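Local coordinates for uncharacterized protein (PDB 3P02) that is of unknown function but pairs an E-set-like N-terminal region with an all-beta C-terminal region of the BT_3044-like family, at residues R200-Y210 and D275-P283; R160-A171 and I287-V297. All blocks are in the same frame, centred on the assembly; numbering follows the deposited sequence.

Contact 1: residues R200-Y210 and D275-P283; sequences RTEDYEDRINY and DFVDYTSVP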
loop_
_atom_site.group_PDB
_atom_site.type_symbol
_atom_site.label_atom_id
_atom_site.label_comp_id
_atom_site.label_asym_id
_atom_site.label_seq_id
_atom_site.Cartn_x
_atom_site.Cartn_y
_atom_site.Cartn_z
ATOM N N ARG A 200 15.981 3.978 -3.795
ATOM C CA ARG A 200 15.370 2.723 -3.360
ATOM C C ARG A 200 13.838 2.804 -3.493
ATOM O O ARG A 200 13.221 3.880 -3.440
ATOM C CB ARG A 200 15.779 2.364 -1.909
ATOM C CG ARG A 200 17.034 1.475 -1.785
ATOM C CD ARG A 200 18.264 2.090 -2.455
ATOM N NE ARG A 200 19.453 1.295 -2.191
ATOM C CZ ARG A 200 20.696 1.718 -2.406
ATOM N NH1 ARG A 200 20.917 2.906 -2.968
ATOM N NH2 ARG A 200 21.726 0.945 -2.100
ATOM N N THR A 201 13.217 1.642 -3.692
ATOM C CA THR A 201 11.763 1.515 -3.803
ATOM C C THR A 201 11.379 0.221 -3.106
ATOM O O THR A 201 12.262 -0.544 -2.690
ATOM C CB THR A 201 11.293 1.471 -5.297
ATOM O OG1 THR A 201 11.689 0.202 -5.832
ATOM C CG2 THR A 201 11.864 2.618 -6.184
ATOM N N GLU A 202 10.082 -0.114 -3.142
ATOM C CA GLU A 202 9.550 -1.381 -2.653
ATOM C C GLU A 202 10.257 -2.596 -3.327
ATOM O O GLU A 202 10.248 -3.683 -2.758
ATOM C CB GLU A 202 8.030 -1.415 -2.917
ATOM C CG GLU A 202 7.658 -1.358 -4.397
ATOM C CD GLU A 202 6.184 -1.540 -4.716
ATOM O OE1 GLU A 202 5.466 -2.195 -3.925
ATOM O OE2 GLU A 202 5.748 -1.033 -5.773
ATOM N N ASP A 203 10.878 -2.412 -4.518
ATOM C CA ASP A 203 11.511 -3.504 -5.258
ATOM C C ASP A 203 12.969 -3.716 -4.926
ATOM O O ASP A 203 13.586 -4.616 -5.504
ATOM C CB ASP A 203 11.394 -3.276 -6.773
ATOM C CG ASP A 203 9.977 -3.282 -7.323
ATOM O OD1 ASP A 203 9.087 -3.887 -6.676
ATOM O OD2 ASP A 203 9.728 -2.556 -8.295
ATOM N N TYR A 204 13.533 -2.928 -3.995
ATOM C CA TYR A 204 14.964 -3.074 -3.675
ATOM C C TYR A 204 15.132 -3.935 -2.464
ATOM O O TYR A 204 14.469 -3.698 -1.450
ATOM C CB TYR A 204 15.584 -1.699 -3.380
ATOM C CG TYR A 204 15.947 -0.920 -4.620
ATOM C CD1 TYR A 204 14.956 -0.393 -5.453
ATOM C CD2 TYR A 204 17.270 -0.619 -4.910
ATOM C CE1 TYR A 204 15.282 0.381 -6.567
ATOM C CE2 TYR A 204 17.611 0.118 -6.051
ATOM C CZ TYR A 204 16.608 0.601 -6.881
ATOM O OH TYR A 204 16.925 1.351 -7.992
ATOM N N GLU A 205 16.019 -4.931 -2.558
ATOM C CA GLU A 205 16.275 -5.821 -1.435
ATOM C C GLU A 205 16.782 -5.061 -0.201
ATOM O O GLU A 205 16.389 -5.408 0.922
ATOM C CB GLU A 205 17.304 -6.867 -1.852
ATOM C CG GLU A 205 17.510 -7.956 -0.817
ATOM C CD GLU A 205 18.597 -8.947 -1.170
ATOM O OE1 GLU A 205 18.923 -9.074 -2.373
ATOM O OE2 GLU A 205 19.128 -9.593 -0.239
ATOM N N ASP A 206 17.655 -4.037 -0.389
ATOM C CA ASP A 206 18.216 -3.338 0.776
ATOM C C ASP A 206 17.394 -2.122 1.231
ATOM O O ASP A 206 17.888 -1.329 2.038
ATOM C CB ASP A 206 19.666 -2.876 0.445
ATOM C CG ASP A 206 19.775 -1.831 -0.657
ATOM O OD1 ASP A 206 18.708 -1.262 -1.067
ATOM O OD2 ASP A 206 20.902 -1.589 -1.126
ATOM N N ARG A 207 16.121 -1.999 0.769
ATOM C CA ARG A 207 15.365 -0.769 1.015
ATOM C C ARG A 207 15.236 -0.349 2.494
ATOM O O ARG A 207 15.305 0.841 2.770
ATOM C CB ARG A 207 13.985 -0.845 0.363
ATOM C CG ARG A 207 13.058 -1.884 0.970
ATOM C CD ARG A 207 11.843 -2.074 0.094
ATOM N NE ARG A 207 10.934 -3.060 0.677
ATOM C CZ ARG A 207 11.113 -4.369 0.590
ATOM N NH1 ARG A 207 12.154 -4.863 -0.081
ATOM N NH2 ARG A 207 10.229 -5.203 1.126
ATOM N N ILE A 208 15.046 -1.302 3.441
ATOM C CA ILE A 208 14.878 -0.860 4.853
ATOM C C ILE A 208 16.080 -0.033 5.334
ATOM O O ILE A 208 15.911 0.870 6.139
ATOM C CB ILE A 208 14.646 -2.073 5.778
ATOM C CG1 ILE A 208 13.285 -2.715 5.435
ATOM C CG2 ILE A 208 14.713 -1.651 7.266
ATOM C CD1 ILE A 208 13.032 -4.118 6.228
ATOM N N ASN A 209 17.287 -0.330 4.837
ATOM C CA ASN A 209 18.487 0.420 5.245
ATOM C C ASN A 209 18.437 1.901 4.882
ATOM O O ASN A 209 19.246 2.678 5.399
ATOM C CB ASN A 209 19.706 -0.167 4.531
ATOM C CG ASN A 209 19.920 -1.609 4.878
ATOM O OD1 ASN A 209 19.697 -2.017 6.018
ATOM N ND2 ASN A 209 20.482 -2.350 3.941
ATOM N N TYR A 210 17.549 2.265 3.916
ATOM C CA TYR A 210 17.509 3.616 3.344
ATOM C C TYR A 210 16.251 4.380 3.728
ATOM O O TYR A 210 15.955 5.405 3.134
ATOM C CB TYR A 210 17.679 3.520 1.798
ATOM C CG TYR A 210 19.078 3.030 1.499
ATOM C CD1 TYR A 210 20.162 3.902 1.545
ATOM C CD2 TYR A 210 19.340 1.669 1.305
ATOM C CE1 TYR A 210 21.468 3.442 1.433
ATOM C CE2 TYR A 210 20.651 1.198 1.183
ATOM C CZ TYR A 210 21.707 2.093 1.230
ATOM O OH TYR A 210 22.999 1.636 1.122
ATOM N N ASP A 275 22.538 14.718 3.907
ATOM C CA ASP A 275 23.556 13.794 3.464
ATOM C C ASP A 275 23.197 12.388 3.933
ATOM O O ASP A 275 22.600 12.219 4.996
ATOM C CB ASP A 275 24.949 14.162 4.026
ATOM C CG ASP A 275 25.585 15.407 3.468
ATOM O OD1 ASP A 275 25.161 15.861 2.361
ATOM O OD2 ASP A 275 26.564 15.884 4.078
ATOM N N PHE A 276 23.629 11.377 3.168
ATOM C CA PHE A 276 23.497 9.979 3.557
ATOM C C PHE A 276 24.514 9.206 2.783
ATOM O O PHE A 276 25.029 9.691 1.771
ATOM C CB PHE A 276 22.083 9.422 3.339
ATOM C CG PHE A 276 21.802 9.110 1.898
ATOM C CD1 PHE A 276 21.421 10.119 1.008
ATOM C CD2 PHE A 276 21.937 7.802 1.413
ATOM C CE1 PHE A 276 21.223 9.825 -0.343
ATOM C CE2 PHE A 276 21.766 7.520 0.060
ATOM C CZ PHE A 276 21.394 8.527 -0.808
ATOM N N VAL A 277 24.779 7.981 3.229
ATOM C CA VAL A 277 25.753 7.130 2.577
ATOM C C VAL A 277 25.060 5.905 1.972
ATOM O O VAL A 277 24.219 5.283 2.648
ATOM C CB VAL A 277 26.826 6.714 3.628
ATOM C CG1 VAL A 277 27.799 5.685 3.067
ATOM C CG2 VAL A 277 27.580 7.931 4.160
ATOM N N ASP A 278 25.443 5.544 0.752
ATOM C CA ASP A 278 25.008 4.320 0.114
ATOM C C ASP A 278 26.163 3.343 0.361
ATOM O O ASP A 278 27.232 3.478 -0.255
ATOM C CB ASP A 278 24.729 4.530 -1.373
ATOM C CG ASP A 278 24.374 3.252 -2.109
ATOM O OD1 ASP A 278 24.703 2.133 -1.590
ATOM O OD2 ASP A 278 23.783 3.348 -3.204
ATOM N N TYR A 279 25.998 2.420 1.311
ATOM C CA TYR A 279 27.081 1.502 1.665
ATOM C C TYR A 279 26.807 0.082 1.141
ATOM O O TYR A 279 27.461 -0.866 1.574
ATOM C CB TYR A 279 27.281 1.516 3.211
ATOM C CG TYR A 279 26.070 1.033 3.989
ATOM C CD1 TYR A 279 25.006 1.890 4.269
ATOM C CD2 TYR A 279 26.001 -0.277 4.472
ATOM C CE1 TYR A 279 23.877 1.439 4.947
ATOM C CE2 TYR A 279 24.899 -0.723 5.193
ATOM C CZ TYR A 279 23.841 0.141 5.436
ATOM O OH TYR A 279 22.732 -0.298 6.128
ATOM N N THR A 280 25.812 -0.081 0.218
ATOM C CA THR A 280 25.459 -1.431 -0.236
ATOM C C THR A 280 25.419 -1.593 -1.759
ATOM O O THR A 280 25.488 -2.741 -2.205
ATOM C CB THR A 280 24.085 -1.853 0.357
ATOM O OG1 THR A 280 23.111 -0.858 0.029
ATOM C CG2 THR A 280 24.122 -2.020 1.888
ATOM N N SER A 281 25.285 -0.506 -2.553
ATOM C CA SER A 281 25.214 -0.641 -4.033
ATOM C C SER A 281 26.499 -1.130 -4.658
ATOM O O SER A 281 26.460 -1.896 -5.635
ATOM C CB SER A 281 24.908 0.702 -4.693
ATOM O OG SER A 281 23.578 1.088 -4.434
ATOM N N VAL A 282 27.630 -0.570 -4.190
ATOM C CA VAL A 282 28.917 -0.837 -4.795
ATOM C C VAL A 282 29.671 -1.798 -3.912
ATOM O O VAL A 282 29.926 -1.485 -2.747
ATOM C CB VAL A 282 29.755 0.449 -5.081
ATOM C CG1 VAL A 282 31.099 0.109 -5.728
ATOM C CG2 VAL A 282 28.986 1.443 -5.945
ATOM N N PRO A 283 30.083 -2.957 -4.465
ATOM C CA PRO A 283 30.844 -3.914 -3.653
ATOM C C PRO A 283 32.001 -3.273 -2.905
ATOM O O PRO A 283 32.831 -2.564 -3.498
ATOM C CB PRO A 283 31.376 -4.909 -4.692
ATOM C CG PRO A 283 30.352 -4.883 -5.780
ATOM C CD PRO A 283 29.844 -3.474 -5.836
HETATM O O HOH W 1 22.758 -2.621 7.314
#
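Arg200 NH1 donates to Asp278 OD2 at 2.9 Å, in the guanidinium plane but from well above the carboxylate plane, the two flat groups lying 67° apart. A weak bond runs from Arg200 NH2 to Asp278 OD1. On its NE side the same guanidinium grips Asp206 side-on, Arg200 NE to Asp206 OD1 and, at 2.8 Å, Arg200 NH2 to Asp206 OD2, fixing its rotation. Thr280 OG1 donates to Asp206 OD2 at 2.6 Å and accepts from Tyr210 OH at 2.7 Å, so a chain of hydroxyl bonds links Tyr210 to Asp206. Asp278 also folds its own turn: OD1 accepts from Thr280 N, an Asx turn, and from Ser281 N, three residues on, while Ser281 OG donates to OD2 at 2.6 Å. An asparagine at Asp278, with its amide nitrogen replacing OD2, would probably leave Arg200 NH1 and Ser281 OG without this acceptor. Farther out, Tyr210 CZ lies 3.5 Å above one face of the guanidinium, and Tyr210 CD1 meets Phe276 CE2 at 4.2 Å. Tyr279 OH, bonded to Asn236, rests beside Asn209. The shared guanidinium probably offsets repulsion between the carboxylates (Asp206 OD2 to Asp278 OD1, 5.3 Å) and favours their ionised form, pinning 200-210 to strand 262-278.

Contact 2: residues R160-A171 and I287-V297; sequences RFSGSSLLGTMA and IEYNMKGGLSV. With EDO (1,2-ethanediol), chain C.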
loop_
_atom_site.group_PDB
_atom_site.type_symbol
_atom_site.label_atom_id
_atom_site.label_comp_id
_atom_site.label_asym_id
_atom_site.label_seq_id
_atom_site.Cartn_x
_atom_site.Cartn_y
_atom_site.Cartn_z
ATOM N N ARG A 160 1.889 8.366 -3.884
ATOM C CA ARG A 160 2.802 8.595 -5.000
ATOM C C ARG A 160 3.070 10.082 -5.180
ATOM O O ARG A 160 2.272 10.774 -5.799
ATOM C CB ARG A 160 2.259 7.949 -6.287
ATOM C CG ARG A 160 2.081 6.432 -6.109
ATOM C CD ARG A 160 1.618 5.743 -7.389
ATOM N NE ARG A 160 0.304 6.205 -7.803
ATOM C CZ ARG A 160 0.045 7.007 -8.833
ATOM N NH1 ARG A 160 1.036 7.506 -9.567
ATOM N NH2 ARG A 160 -1.207 7.329 -9.129
ATOM N N PHE A 161 4.222 10.558 -4.682
ATOM C CA PHE A 161 4.566 11.965 -4.845
ATOM C C PHE A 161 5.485 12.173 -6.031
ATOM O O PHE A 161 6.230 11.263 -6.400
ATOM C CB PHE A 161 5.329 12.479 -3.583
ATOM C CG PHE A 161 4.427 12.869 -2.441
ATOM C CD1 PHE A 161 3.541 11.948 -1.884
ATOM C CD2 PHE A 161 4.465 14.149 -1.919
ATOM C CE1 PHE A 161 2.676 12.325 -0.846
ATOM C CE2 PHE A 161 3.638 14.511 -0.852
ATOM C CZ PHE A 161 2.745 13.591 -0.322
ATOM N N SER A 162 5.452 13.390 -6.611
ATOM C CA SER A 162 6.425 13.761 -7.648
ATOM C C SER A 162 7.783 13.899 -6.964
ATOM O O SER A 162 7.907 14.623 -5.963
ATOM C CB SER A 162 6.042 15.077 -8.327
ATOM O OG SER A 162 4.795 14.972 -8.984
ATOM N N GLY A 163 8.796 13.223 -7.495
ATOM C CA GLY A 163 10.123 13.273 -6.883
ATOM C C GLY A 163 11.193 13.986 -7.683
ATOM O O GLY A 163 12.354 14.019 -7.259
ATOM N N SER A 164 10.833 14.523 -8.874
ATOM C CA SER A 164 11.848 15.123 -9.769
ATOM C C SER A 164 12.574 16.348 -9.189
ATOM O O SER A 164 13.630 16.713 -9.702
ATOM C CB SER A 164 11.242 15.489 -11.117
ATOM O OG SER A 164 10.779 14.316 -11.773
ATOM N N SER A 165 12.002 17.006 -8.166
ATOM C CA SER A 165 12.665 18.157 -7.555
ATOM C C SER A 165 13.471 17.755 -6.305
ATOM O O SER A 165 13.951 18.637 -5.605
ATOM C CB SER A 165 11.642 19.238 -7.195
ATOM O OG SER A 165 11.260 19.933 -8.370
ATOM N N LEU A 166 13.578 16.444 -5.995
ATOM C CA LEU A 166 14.416 15.979 -4.881
ATOM C C LEU A 166 15.688 15.410 -5.511
ATOM O O LEU A 166 15.723 14.261 -5.973
ATOM C CB LEU A 166 13.708 14.975 -3.947
ATOM C CG LEU A 166 14.520 14.618 -2.703
ATOM C CD1 LEU A 166 14.853 15.875 -1.832
ATOM C CD2 LEU A 166 13.766 13.597 -1.845
ATOM N N LEU A 167 16.719 16.277 -5.618
ATOM C CA LEU A 167 17.909 15.949 -6.397
ATOM C C LEU A 167 18.983 15.254 -5.586
ATOM O O LEU A 167 19.397 15.733 -4.523
ATOM C CB LEU A 167 18.466 17.238 -7.031
ATOM C CG LEU A 167 17.419 18.074 -7.842
ATOM C CD1 LEU A 167 18.054 19.385 -8.328
ATOM C CD2 LEU A 167 16.911 17.296 -9.064
ATOM N N GLY A 168 19.435 14.131 -6.132
ATOM C CA GLY A 168 20.508 13.350 -5.550
ATOM C C GLY A 168 21.828 13.790 -6.151
ATOM O O GLY A 168 21.988 13.779 -7.367
ATOM N N THR A 169 22.791 14.146 -5.313
ATOM C CA THR A 169 24.137 14.548 -5.761
ATOM C C THR A 169 25.179 13.922 -4.851
ATOM O O THR A 169 24.831 13.316 -3.851
ATOM C CB THR A 169 24.278 16.105 -5.666
ATOM O OG1 THR A 169 24.239 16.491 -4.285
ATOM C CG2 THR A 169 23.263 16.874 -6.497
HETATM N N MSE A 170 26.448 14.098 -5.156
HETATM C CA MSE A 170 27.464 13.700 -4.188
HETATM C C MSE A 170 27.428 14.695 -3.035
HETATM O O MSE A 170 27.168 15.880 -3.277
HETATM C CB MSE A 170 28.854 13.744 -4.822
HETATM C CG MSE A 170 29.005 12.698 -5.927
HETATM SE SE MSE A 170 29.152 10.919 -5.140
HETATM C CE MSE A 170 29.091 9.961 -6.838
ATOM N N ALA A 171 27.791 14.259 -1.825
ATOM C CA ALA A 171 27.951 15.222 -0.723
ATOM C C ALA A 171 29.052 16.229 -1.111
ATOM O O ALA A 171 30.074 15.819 -1.658
ATOM C CB ALA A 171 28.334 14.492 0.556
ATOM N N ILE A 287 29.369 5.324 -0.993
ATOM C CA ILE A 287 29.202 6.570 -1.730
ATOM C C ILE A 287 28.526 7.601 -0.821
ATOM O O ILE A 287 27.440 7.332 -0.288
ATOM C CB ILE A 287 28.417 6.373 -3.048
ATOM C CG1 ILE A 287 28.972 5.191 -3.892
ATOM C CG2 ILE A 287 28.367 7.677 -3.855
ATOM C CD1 ILE A 287 30.343 5.360 -4.434
ATOM N N GLU A 288 29.150 8.777 -0.668
ATOM C CA GLU A 288 28.580 9.831 0.158
ATOM C C GLU A 288 27.715 10.727 -0.703
ATOM O O GLU A 288 28.223 11.520 -1.509
ATOM C CB GLU A 288 29.694 10.635 0.841
ATOM C CG GLU A 288 30.541 9.765 1.749
ATOM C CD GLU A 288 31.625 10.485 2.532
ATOM O OE1 GLU A 288 31.754 11.724 2.399
ATOM O OE2 GLU A 288 32.372 9.788 3.258
ATOM N N TYR A 289 26.414 10.602 -0.514
ATOM C CA TYR A 289 25.449 11.355 -1.275
ATOM C C TYR A 289 24.748 12.440 -0.462
ATOM O O TYR A 289 24.893 12.529 0.752
ATOM C CB TYR A 289 24.361 10.388 -1.773
ATOM C CG TYR A 289 24.764 9.466 -2.904
ATOM C CD1 TYR A 289 25.186 9.982 -4.130
ATOM C CD2 TYR A 289 24.530 8.097 -2.824
ATOM C CE1 TYR A 289 25.434 9.152 -5.225
ATOM C CE2 TYR A 289 24.798 7.248 -3.906
ATOM C CZ TYR A 289 25.204 7.787 -5.120
ATOM O OH TYR A 289 25.536 6.957 -6.174
ATOM N N ASN A 290 23.908 13.189 -1.157
ATOM C CA ASN A 290 23.045 14.216 -0.589
ATOM C C ASN A 290 21.756 14.264 -1.386
ATOM O O ASN A 290 21.791 14.095 -2.608
ATOM C CB ASN A 290 23.740 15.594 -0.636
ATOM C CG ASN A 290 22.813 16.730 -0.197
ATOM O OD1 ASN A 290 22.048 17.297 -0.998
ATOM N ND2 ASN A 290 22.910 17.133 1.059
HETATM N N MSE A 291 20.636 14.481 -0.714
HETATM C CA MSE A 291 19.360 14.717 -1.411
HETATM C C MSE A 291 18.870 16.076 -0.981
HETATM O O MSE A 291 18.810 16.336 0.218
HETATM C CB MSE A 291 18.317 13.623 -1.101
HETATM C CG MSE A 291 18.834 12.259 -1.577
HETATM SE SE MSE A 291 17.459 10.937 -1.619
HETATM C CE MSE A 291 16.583 11.444 -3.206
ATOM N N LYS A 292 18.563 16.943 -1.945
ATOM C CA LYS A 292 18.113 18.308 -1.632
ATOM C C LYS A 292 16.978 18.731 -2.516
ATOM O O LYS A 292 17.018 18.557 -3.735
ATOM C CB LYS A 292 19.295 19.298 -1.807
ATOM C CG LYS A 292 18.964 20.762 -1.486
ATOM C CD LYS A 292 20.225 21.638 -1.513
ATOM C CE LYS A 292 19.922 23.087 -1.138
ATOM N NZ LYS A 292 19.443 23.237 0.287
ATOM N N GLY A 293 16.016 19.391 -1.927
ATOM C CA GLY A 293 14.901 19.885 -2.731
ATOM C C GLY A 293 13.579 19.693 -2.034
ATOM O O GLY A 293 13.459 19.938 -0.831
ATOM N N GLY A 294 12.599 19.259 -2.804
ATOM C CA GLY A 294 11.269 19.065 -2.280
ATOM C C GLY A 294 10.495 17.988 -2.990
ATOM O O GLY A 294 11.006 17.316 -3.898
ATOM N N LEU A 295 9.284 17.763 -2.482
ATOM C CA LEU A 295 8.345 16.754 -2.981
ATOM C C LEU A 295 6.970 17.345 -3.097
ATOM O O LEU A 295 6.648 18.276 -2.369
ATOM C CB LEU A 295 8.278 15.584 -1.992
ATOM C CG LEU A 295 9.609 14.831 -1.752
ATOM C CD1 LEU A 295 9.479 13.847 -0.581
ATOM C CD2 LEU A 295 10.046 14.058 -3.009
ATOM N N SER A 296 6.144 16.802 -3.973
ATOM C CA SER A 296 4.791 17.316 -4.059
ATOM C C SER A 296 3.830 16.240 -4.506
ATOM O O SER A 296 4.217 15.269 -5.176
ATOM C CB SER A 296 4.699 18.511 -5.007
ATOM O OG SER A 296 5.052 18.170 -6.333
ATOM N N VAL A 297 2.569 16.402 -4.098
ATOM C CA VAL A 297 1.502 15.537 -4.573
ATOM C C VAL A 297 0.353 16.433 -5.034
ATOM O O VAL A 297 0.067 17.476 -4.417
ATOM C CB VAL A 297 1.052 14.448 -3.552
ATOM C CG1 VAL A 297 0.287 15.040 -2.371
ATOM C CG2 VAL A 297 0.221 13.347 -4.236
HETATM C C1 EDO C . 3.131 12.011 -8.836
HETATM O O1 EDO C . 2.042 12.079 -7.921
HETATM C C2 EDO C . 2.675 11.299 -10.092
HETATM O O2 EDO C . 1.509 11.938 -10.631
HETATM O O HOH W 2 9.865 16.545 -6.237
HETATM O O HOH W 3 21.606 17.171 -3.669
HETATM O O HOH W 4 30.607 12.967 -1.766
#
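With chi1 at 71°, Val297 holds CG1 between its backbone N and carbonyl carbon and presents CB and CG1 to Phe161, whose own CG lies beside its backbone N (chi1 -82°). The valine CB sits over the ring centre, 3.5 Å from the centroid and nearly on the normal, a CH-pi contact. Leu166 CD2 meets the selenomethionine methyl CE of Met291 at 3.8 Å, the side chains crossing at about a right angle, while Leu166 CB packs on Leu295 CD2; Ile183 touches both leucines. At the other end the bent chain of Met170, also selenomethionine, brings SE to 3.6 Å from Ile287 CG2 and obliquely beside the Tyr289 ring, a Met-aromatic contact; that ring also meets Phe178 edge-to-face.

The backbones pair antiparallel in a single bridge, Ser162 N reaching Ser296 O at 2.7 Å with a weak return bond, and a longer ladder from Leu166 to Met170, where Leu167 with Lys292 and Thr169 with Asn290 each exchange two bonds. Between them, a water accepts from Ser165 N and donates to Ser162 O and Gly294 O. The chain corners at Gly293, where a CB would clash with Ser165 O. Ethanediol O1 donates to Arg160 O beside the single bridge. That bridge brings strand 159-162, from the far end of the sheet, back against strand 287-302, curling the antiparallel sheet in a barrel-like way.

How the contacts relate
Contacts 1 and 2 meet along neighbouring strands of one antiparallel sheet, their centres about 15 Å apart. Strand 262-278 leads into the 279-283 turn of contact 1, and the chain then returns as strand 287-302 of contact 2. Backbone atoms join them directly: Phe276 O lies 2.8 Å from Tyr289 N and Asp278 N lies 2.9 Å from Ile287 O, both probable hydrogen bonds. Phe276 CE1 also packs on Met291 CG at 3.6 Å. Contact 1 thus fastens a loop at the end of the hairpin, while contact 2 zips its returning strand to 160-171. The ethanediol about 3 Å from the nearest Arg200 side-chain atom and those at contact 2 are separate molecules, probably from the crystallisation liquor, and identify no functional site.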